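Cytoplasmic protein (Cryptococcus neoformans var. grubii serotype A, PDB 7LPO) probably hydrolyses steryl beta-glucosides, splitting the glucose from the sterol, as a sterylglucosidase of glycoside hydrolase family 5. Local coordinates at residues 159-164 with 169-174; 164-169 with 209-214; 204-209 with 337-342. All coordinates share one frame; numbering follows the deposited sequence.

Contact 1 of 3, residues 159-164 with 169-174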
# COMPACT_ATOMS: atom_id res chain seq x y z
N TRP A 159 12.60 2.28 19.03
CA TRP A 159 14.01 2.14 19.33
C TRP A 159 14.89 2.20 18.09
O TRP A 159 16.10 2.38 18.23
CB TRP A 159 14.27 0.84 20.11
CG TRP A 159 13.81 -0.45 19.49
CD1 TRP A 159 12.70 -1.17 19.82
CD2 TRP A 159 14.48 -1.21 18.48
NE1 TRP A 159 12.63 -2.32 19.07
CE2 TRP A 159 13.71 -2.37 18.24
CE3 TRP A 159 15.66 -1.02 17.75
CZ2 TRP A 159 14.08 -3.32 17.30
CZ3 TRP A 159 16.03 -1.97 16.82
CH2 TRP A 159 15.24 -3.11 16.60
N THR A 160 14.32 2.07 16.88
CA THR A 160 15.15 2.21 15.68
C THR A 160 15.66 3.64 15.52
O THR A 160 16.77 3.85 15.01
CB THR A 160 14.40 1.78 14.41
OG1 THR A 160 13.22 2.59 14.23
CG2 THR A 160 14.03 0.31 14.49
N LEU A 161 14.87 4.63 15.94
CA LEU A 161 15.35 6.01 15.91
C LEU A 161 16.58 6.19 16.79
O LEU A 161 17.57 6.81 16.38
CB LEU A 161 14.24 6.95 16.38
CG LEU A 161 13.21 7.40 15.35
CD1 LEU A 161 12.38 6.22 14.93
CD2 LEU A 161 12.33 8.50 15.90
N TYR A 162 16.53 5.68 18.02
CA TYR A 162 17.69 5.75 18.90
C TYR A 162 18.87 5.01 18.30
O TYR A 162 20.01 5.48 18.37
CB TYR A 162 17.33 5.19 20.26
CG TYR A 162 16.44 6.08 21.07
CD1 TYR A 162 16.94 7.24 21.64
CD2 TYR A 162 15.12 5.77 21.26
CE1 TYR A 162 16.15 8.06 22.39
CE2 TYR A 162 14.31 6.59 22.02
CZ TYR A 162 14.83 7.73 22.59
OH TYR A 162 14.03 8.55 23.34
N ALA A 163 18.62 3.85 17.69
CA ALA A 163 19.71 3.12 17.04
C ALA A 163 20.39 3.98 15.98
O ALA A 163 21.61 3.86 15.77
CB ALA A 163 19.19 1.82 16.44
N CYS A 164 19.63 4.85 15.31
CA CYS A 164 20.15 5.75 14.28
C CYS A 164 20.72 7.04 14.85
O CYS A 164 21.13 7.92 14.08
CB CYS A 164 19.05 6.09 13.27
SG CYS A 164 18.54 4.64 12.28
N TYR A 169 12.52 13.50 20.36
CA TYR A 169 11.88 14.71 20.86
C TYR A 169 12.36 15.97 20.16
O TYR A 169 11.78 17.04 20.40
CB TYR A 169 12.11 14.79 22.36
CG TYR A 169 11.54 13.56 23.02
CD1 TYR A 169 10.17 13.35 23.05
CD2 TYR A 169 12.36 12.59 23.55
CE1 TYR A 169 9.63 12.22 23.62
CE2 TYR A 169 11.83 11.46 24.14
CZ TYR A 169 10.47 11.28 24.17
OH TYR A 169 9.92 10.16 24.74
N HIS A 170 13.36 15.88 19.29
CA HIS A 170 13.86 17.04 18.56
C HIS A 170 13.43 17.05 17.10
O HIS A 170 13.84 17.93 16.34
CB HIS A 170 15.38 17.11 18.69
CG HIS A 170 15.85 17.31 20.10
ND1 HIS A 170 17.17 17.20 20.46
CD2 HIS A 170 15.17 17.60 21.23
CE1 HIS A 170 17.29 17.41 21.76
NE2 HIS A 170 16.08 17.66 22.25
N LEU A 171 12.60 16.08 16.69
CA LEU A 171 12.18 15.98 15.30
C LEU A 171 11.40 17.22 14.86
O LEU A 171 11.64 17.76 13.77
CB LEU A 171 11.32 14.73 15.11
CG LEU A 171 12.03 13.39 15.27
CD1 LEU A 171 11.06 12.23 15.48
CD2 LEU A 171 12.90 13.16 14.02
N THR A 172 10.49 17.69 15.71
CA THR A 172 9.64 18.82 15.35
C THR A 172 10.42 20.13 15.33
O THR A 172 10.27 20.93 14.40
CB THR A 172 8.46 18.90 16.33
OG1 THR A 172 7.66 17.72 16.20
CG2 THR A 172 7.62 20.14 16.07
N ALA A 173 11.23 20.37 16.36
CA ALA A 173 11.97 21.63 16.43
C ALA A 173 12.86 21.83 15.21
O ALA A 173 12.96 22.94 14.68
CB ALA A 173 12.80 21.67 17.71
N THR A 174 13.50 20.76 14.74
CA THR A 174 14.40 20.83 13.60
C THR A 174 13.70 20.64 12.26
O THR A 174 14.35 20.72 11.22
CB THR A 174 15.50 19.76 13.73
OG1 THR A 174 14.91 18.46 13.68
CG2 THR A 174 16.31 19.93 15.03
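Leu161 and Tyr162, neighbours on the short helix 159-163, meet Leu171 and Tyr169 of the chain that follows, leucine on leucine and tyrosine on tyrosine. The side chain of Leu161 sets out toward segment 169-174, and Leu171 does the same in return. One methyl of each does the touching, Leu161 CD2 lying 4.0 Å from Leu171 CD1, while the backbones stay well apart: the two CA atoms of this pair are 10.5 Å from each other. Leu171 is also packed against Leu338 and Ala207, which ties the pair into a larger apolar layer. Next along, Tyr162 reaches over with its phenol end. With CG anti to its carbonyl carbon (chi1 -73°), the ring extends far enough for the hydroxyl to arrive obliquely at the Tyr169 ring, Tyr162 OH being 3.7 Å from Tyr169 CE2. Both phenol oxygens are hydrogen-bonded to the same carboxylate oxygen, Glu66 OE2, so one acceptor holds the two ring ends together; Arg348 adds a further bond to Tyr162 OH. Both segments belong to the family 5 cellulase-like region, of the TIM-barrel clan, where the short helix 159-163 packs against the loop that leaves it.

Contact 2 of 3, residues 164-169 with 209-214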
# COMPACT_ATOMS: atom_id res chain seq x y z
N CYS A 164 19.63 4.85 15.31
CA CYS A 164 20.15 5.75 14.28
C CYS A 164 20.72 7.04 14.85
O CYS A 164 21.13 7.92 14.08
CB CYS A 164 19.05 6.09 13.27
SG CYS A 164 18.54 4.64 12.28
N GLY A 165 20.79 7.17 16.18
CA GLY A 165 21.39 8.34 16.79
C GLY A 165 20.53 9.57 16.75
O GLY A 165 21.05 10.68 16.79
N ILE A 166 19.21 9.41 16.69
CA ILE A 166 18.27 10.50 16.55
C ILE A 166 17.51 10.63 17.86
O ILE A 166 17.07 9.63 18.42
CB ILE A 166 17.30 10.25 15.37
CG1 ILE A 166 18.01 10.51 14.04
CG2 ILE A 166 16.08 11.14 15.48
CD1 ILE A 166 17.33 9.87 12.85
N ASP A 167 17.38 11.86 18.35
CA ASP A 167 16.56 12.14 19.52
C ASP A 167 15.13 12.39 19.07
O ASP A 167 14.85 13.45 18.47
CB ASP A 167 17.09 13.35 20.28
CG ASP A 167 16.50 13.46 21.70
OD1 ASP A 167 15.37 12.96 21.91
OD2 ASP A 167 17.17 14.05 22.59
N PRO A 168 14.19 11.47 19.32
CA PRO A 168 12.83 11.65 18.79
C PRO A 168 12.17 12.96 19.20
O PRO A 168 11.34 13.49 18.45
CB PRO A 168 12.06 10.44 19.36
CG PRO A 168 13.13 9.44 19.78
CD PRO A 168 14.33 10.26 20.16
N TYR A 169 12.52 13.50 20.36
CA TYR A 169 11.88 14.71 20.86
C TYR A 169 12.36 15.97 20.16
O TYR A 169 11.78 17.04 20.40
CB TYR A 169 12.11 14.79 22.36
CG TYR A 169 11.54 13.56 23.02
CD1 TYR A 169 10.17 13.35 23.05
CD2 TYR A 169 12.36 12.59 23.55
CE1 TYR A 169 9.63 12.22 23.62
CE2 TYR A 169 11.83 11.46 24.14
CZ TYR A 169 10.47 11.28 24.17
OH TYR A 169 9.92 10.16 24.74
N GLN A 209 15.38 10.96 5.44
CA GLN A 209 16.50 11.00 4.51
C GLN A 209 17.71 10.28 5.10
O GLN A 209 18.45 9.61 4.38
CB GLN A 209 16.85 12.45 4.16
CG GLN A 209 15.93 13.07 3.14
CD GLN A 209 16.09 14.58 3.04
OE1 GLN A 209 16.32 15.26 4.05
NE2 GLN A 209 15.96 15.11 1.83
N THR A 210 17.90 10.41 6.41
CA THR A 210 19.00 9.71 7.06
C THR A 210 18.69 8.24 7.23
O THR A 210 19.48 7.38 6.84
CB THR A 210 19.29 10.36 8.42
OG1 THR A 210 19.68 11.72 8.22
CG2 THR A 210 20.40 9.61 9.15
N ILE A 211 17.52 7.94 7.80
CA ILE A 211 17.24 6.58 8.25
C ILE A 211 17.18 5.63 7.07
O ILE A 211 17.70 4.51 7.13
CB ILE A 211 15.93 6.55 9.06
CG1 ILE A 211 16.14 7.24 10.41
CG2 ILE A 211 15.47 5.11 9.29
CD1 ILE A 211 14.84 7.60 11.13
N TRP A 212 16.54 6.05 5.97
CA TRP A 212 16.45 5.19 4.80
C TRP A 212 17.81 5.00 4.13
O TRP A 212 18.07 3.93 3.58
CB TRP A 212 15.45 5.78 3.80
CG TRP A 212 14.03 5.57 4.19
CD1 TRP A 212 13.14 6.53 4.53
CD2 TRP A 212 13.34 4.32 4.30
NE1 TRP A 212 11.92 5.96 4.83
CE2 TRP A 212 12.02 4.60 4.70
CE3 TRP A 212 13.71 2.98 4.09
CZ2 TRP A 212 11.07 3.60 4.89
CZ3 TRP A 212 12.76 1.99 4.28
CH2 TRP A 212 11.45 2.31 4.68
N THR A 213 18.69 6.01 4.17
CA THR A 213 20.04 5.83 3.65
C THR A 213 20.80 4.80 4.49
O THR A 213 21.54 3.96 3.95
CB THR A 213 20.77 7.17 3.63
OG1 THR A 213 20.05 8.12 2.83
CG2 THR A 213 22.17 7.04 3.06
N PHE A 214 20.63 4.86 5.82
CA PHE A 214 21.16 3.82 6.70
C PHE A 214 20.62 2.45 6.30
O PHE A 214 21.39 1.51 6.05
CB PHE A 214 20.79 4.13 8.16
CG PHE A 214 21.59 5.24 8.81
CD1 PHE A 214 22.70 5.79 8.20
CD2 PHE A 214 21.22 5.72 10.06
CE1 PHE A 214 23.44 6.79 8.84
CE2 PHE A 214 21.95 6.73 10.69
CZ PHE A 214 23.06 7.27 10.08
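Cys164 points its sulfur at the edge of the Phe214 ring. The sulfur lies 88° off the ring normal and 5.0 Å from the ring centroid, with Cys164 SG 3.6 Å from Phe214 CD2. The same rim also meets the backbone: Cys164 O lies in the ring plane, 3.7 Å from Phe214 CE2. One face of the ring is taken by Thr210 CG2, one helical turn earlier, which leans over toward the rim. The sulfur also touches Ile211, roughly at right angles to its approach to Phe214, with Cys164 SG 4.0 Å from Ile211 CG1.

Ile211 is shared with Ile166. Ile166 leaves its backbone in the direction of helix 206-221, and its extended end (chi2 161°) carries the terminal methyl across to the helix, leaving Ile166 CD1 3.8 Å from Ile211 CD1. The two isoleucines run obliquely to each other. Leu236 of helix 232-254 also touches Cys164 and Phe214; the residues that meet here are buried.

Beyond Ile166 the loop goes on into an Asx turn at Asp167, whose OD1 accepts from Tyr169 N. Gly165, with positive phi, ends helix 159-163 in a Schellman motif, and the residues flanking it, Cys164 and Ile166, pack on helix 206-221, Cys164 by an edge-on sulfur-aromatic contact.

Contact 3 of 3, residues 204-209 with 337-342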
# COMPACT_ATOMS: atom_id res chain seq x y z
N THR A 204 11.23 13.25 2.34
CA THR A 204 12.25 14.19 1.91
C THR A 204 12.56 15.22 2.99
O THR A 204 12.98 16.33 2.68
CB THR A 204 11.83 14.88 0.60
OG1 THR A 204 10.57 15.54 0.75
CG2 THR A 204 11.72 13.86 -0.54
N HIS A 205 12.36 14.85 4.25
CA HIS A 205 12.92 15.60 5.37
C HIS A 205 14.00 14.76 6.04
O HIS A 205 14.17 13.57 5.76
CB HIS A 205 11.83 15.98 6.36
CG HIS A 205 10.99 17.14 5.93
ND1 HIS A 205 10.17 17.09 4.83
CD2 HIS A 205 10.83 18.38 6.46
CE1 HIS A 205 9.53 18.24 4.69
NE2 HIS A 205 9.91 19.04 5.67
N LEU A 206 14.71 15.39 6.97
CA LEU A 206 16.03 14.90 7.37
C LEU A 206 15.98 13.53 8.04
O LEU A 206 16.88 12.70 7.84
CB LEU A 206 16.68 15.93 8.30
CG LEU A 206 18.02 15.52 8.94
CD1 LEU A 206 19.01 15.18 7.86
CD2 LEU A 206 18.58 16.62 9.85
N ALA A 207 14.96 13.27 8.86
CA ALA A 207 14.96 12.00 9.58
C ALA A 207 14.84 10.83 8.61
O ALA A 207 15.64 9.88 8.65
CB ALA A 207 13.82 11.98 10.61
N ASN A 208 13.81 10.85 7.75
CA ASN A 208 13.67 9.80 6.75
C ASN A 208 14.86 9.77 5.80
O ASN A 208 15.28 8.70 5.35
CB ASN A 208 12.38 10.00 5.96
CG ASN A 208 11.20 9.26 6.55
OD1 ASN A 208 10.82 8.19 6.07
ND2 ASN A 208 10.61 9.83 7.60
N GLN A 209 15.38 10.96 5.44
CA GLN A 209 16.50 11.00 4.51
C GLN A 209 17.71 10.28 5.10
O GLN A 209 18.45 9.61 4.38
CB GLN A 209 16.85 12.45 4.16
CG GLN A 209 15.93 13.07 3.14
CD GLN A 209 16.09 14.58 3.04
OE1 GLN A 209 16.32 15.26 4.05
NE2 GLN A 209 15.96 15.11 1.83
N LYS A 337 19.18 20.33 18.43
CA LYS A 337 19.78 19.46 17.43
C LYS A 337 19.02 18.15 17.34
O LYS A 337 18.50 17.64 18.34
CB LYS A 337 21.25 19.18 17.76
CG LYS A 337 22.12 20.42 17.72
CD LYS A 337 23.54 20.14 18.15
CE LYS A 337 24.35 21.43 18.18
NZ LYS A 337 25.68 21.26 18.84
N LEU A 338 18.95 17.61 16.12
CA LEU A 338 18.26 16.34 15.91
C LEU A 338 18.99 15.19 16.58
O LEU A 338 18.37 14.18 16.94
CB LEU A 338 18.12 16.07 14.41
CG LEU A 338 17.58 14.69 14.03
CD1 LEU A 338 16.12 14.59 14.47
CD2 LEU A 338 17.71 14.41 12.54
N TRP A 339 20.29 15.31 16.75
CA TRP A 339 21.14 14.18 17.07
C TRP A 339 21.23 13.94 18.57
O TRP A 339 21.47 14.88 19.34
CB TRP A 339 22.53 14.41 16.47
CG TRP A 339 22.42 14.83 15.05
CD1 TRP A 339 22.58 16.08 14.55
CD2 TRP A 339 22.10 13.99 13.94
NE1 TRP A 339 22.39 16.07 13.19
CE2 TRP A 339 22.08 14.80 12.79
CE3 TRP A 339 21.81 12.62 13.80
CZ2 TRP A 339 21.80 14.30 11.52
CZ3 TRP A 339 21.53 12.12 12.54
CH2 TRP A 339 21.52 12.96 11.42
N LEU A 340 21.01 12.70 18.96
CA LEU A 340 21.20 12.26 20.33
C LEU A 340 22.57 12.66 20.85
O LEU A 340 23.60 12.35 20.23
CB LEU A 340 21.08 10.73 20.38
CG LEU A 340 19.86 10.01 20.92
CD1 LEU A 340 20.27 8.54 21.15
CD2 LEU A 340 19.30 10.62 22.16
N SER A 341 22.60 13.31 22.01
CA SER A 341 23.85 13.45 22.73
C SER A 341 24.30 12.10 23.29
O SER A 341 23.52 11.16 23.43
CB SER A 341 23.71 14.46 23.88
OG SER A 341 23.12 13.84 25.00
N LYS A 342 25.59 12.01 23.61
CA LYS A 342 26.11 10.76 24.16
C LYS A 342 25.43 10.41 25.46
O LYS A 342 25.05 9.25 25.69
CB LYS A 342 27.61 10.87 24.39
CG LYS A 342 28.39 11.00 23.13
CD LYS A 342 29.77 11.51 23.44
CE LYS A 342 29.99 12.86 22.76
NZ LYS A 342 29.40 14.00 23.54
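The first turn of helix 206-221, begun at the N-cap residue His205 and closed by the 2.9 Å bond from Gln209 N to His205 O, faces the irregular chain 337-342, which runs up to its own N-cap at Ser341. Leu206 is the helix residue that makes the approach, and Leu338 answers it from the loop; each side chain heads for the other segment from its first bond. The two side chains lie antiparallel, overlapping at their ends. In both, CG is carried away from the backbone N (chi1 174° in Leu206, 173° in Leu338), so that the branched end projects to the other segment and a single methyl leads: Leu206 CD2 sits 3.6 Å from Leu338 CD2. That Leu338 methyl also lies 3.8 Å from Leu206 CG, so it rests against the branch point of its partner as well as one of its tips.

Here the N-terminal turn of helix 206-221 makes apolar packing on the loop that leads from strand 322-331 to helix 342-348, more than a hundred residues further along the chain, in a protein whose family belongs to the TIM-barrel clan. Backbone hydrogen bonds join Leu338 to Asp167 and Gly306, and Leu340 to Gly165.

Trp339 adds a second, looser touch. Its indole comes obliquely to the same leucine, Leu206 CD2 being 4.3 Å from Trp339 CZ2. The Leu338 CD2 methyl lies over one face of that indole, 4.1 Å above the plane and offset toward the rim. Farther along, Ser341 OG caps Asp344 N at the start of helix 342-348.

How the contacts relate
The three contacts are one continuous, largely buried cluster, with centres 5 to 6 Å apart. Contacts 1 and 2 share Cys164 and Tyr169, and a probable backbone bond, Leu161 O to Ile166 N at 3.1 Å, joins them. Contacts 2 and 3 both use helix 206-221, and loops 164-169 and 337-342 are linked by probable hydrogen bonds from Asp167 N to Leu338 O (2.9 Å) and Leu340 N to Gly165 O (3.0 Å). Leu338 is the common neighbour: its CD1 lies 3.6 Å from both Leu171 CD2 of contact 1 and Ile166 CG2 of contact 2. The cluster lies off to one side, its contact centres about 23 to 26 Å from the centre of the chain.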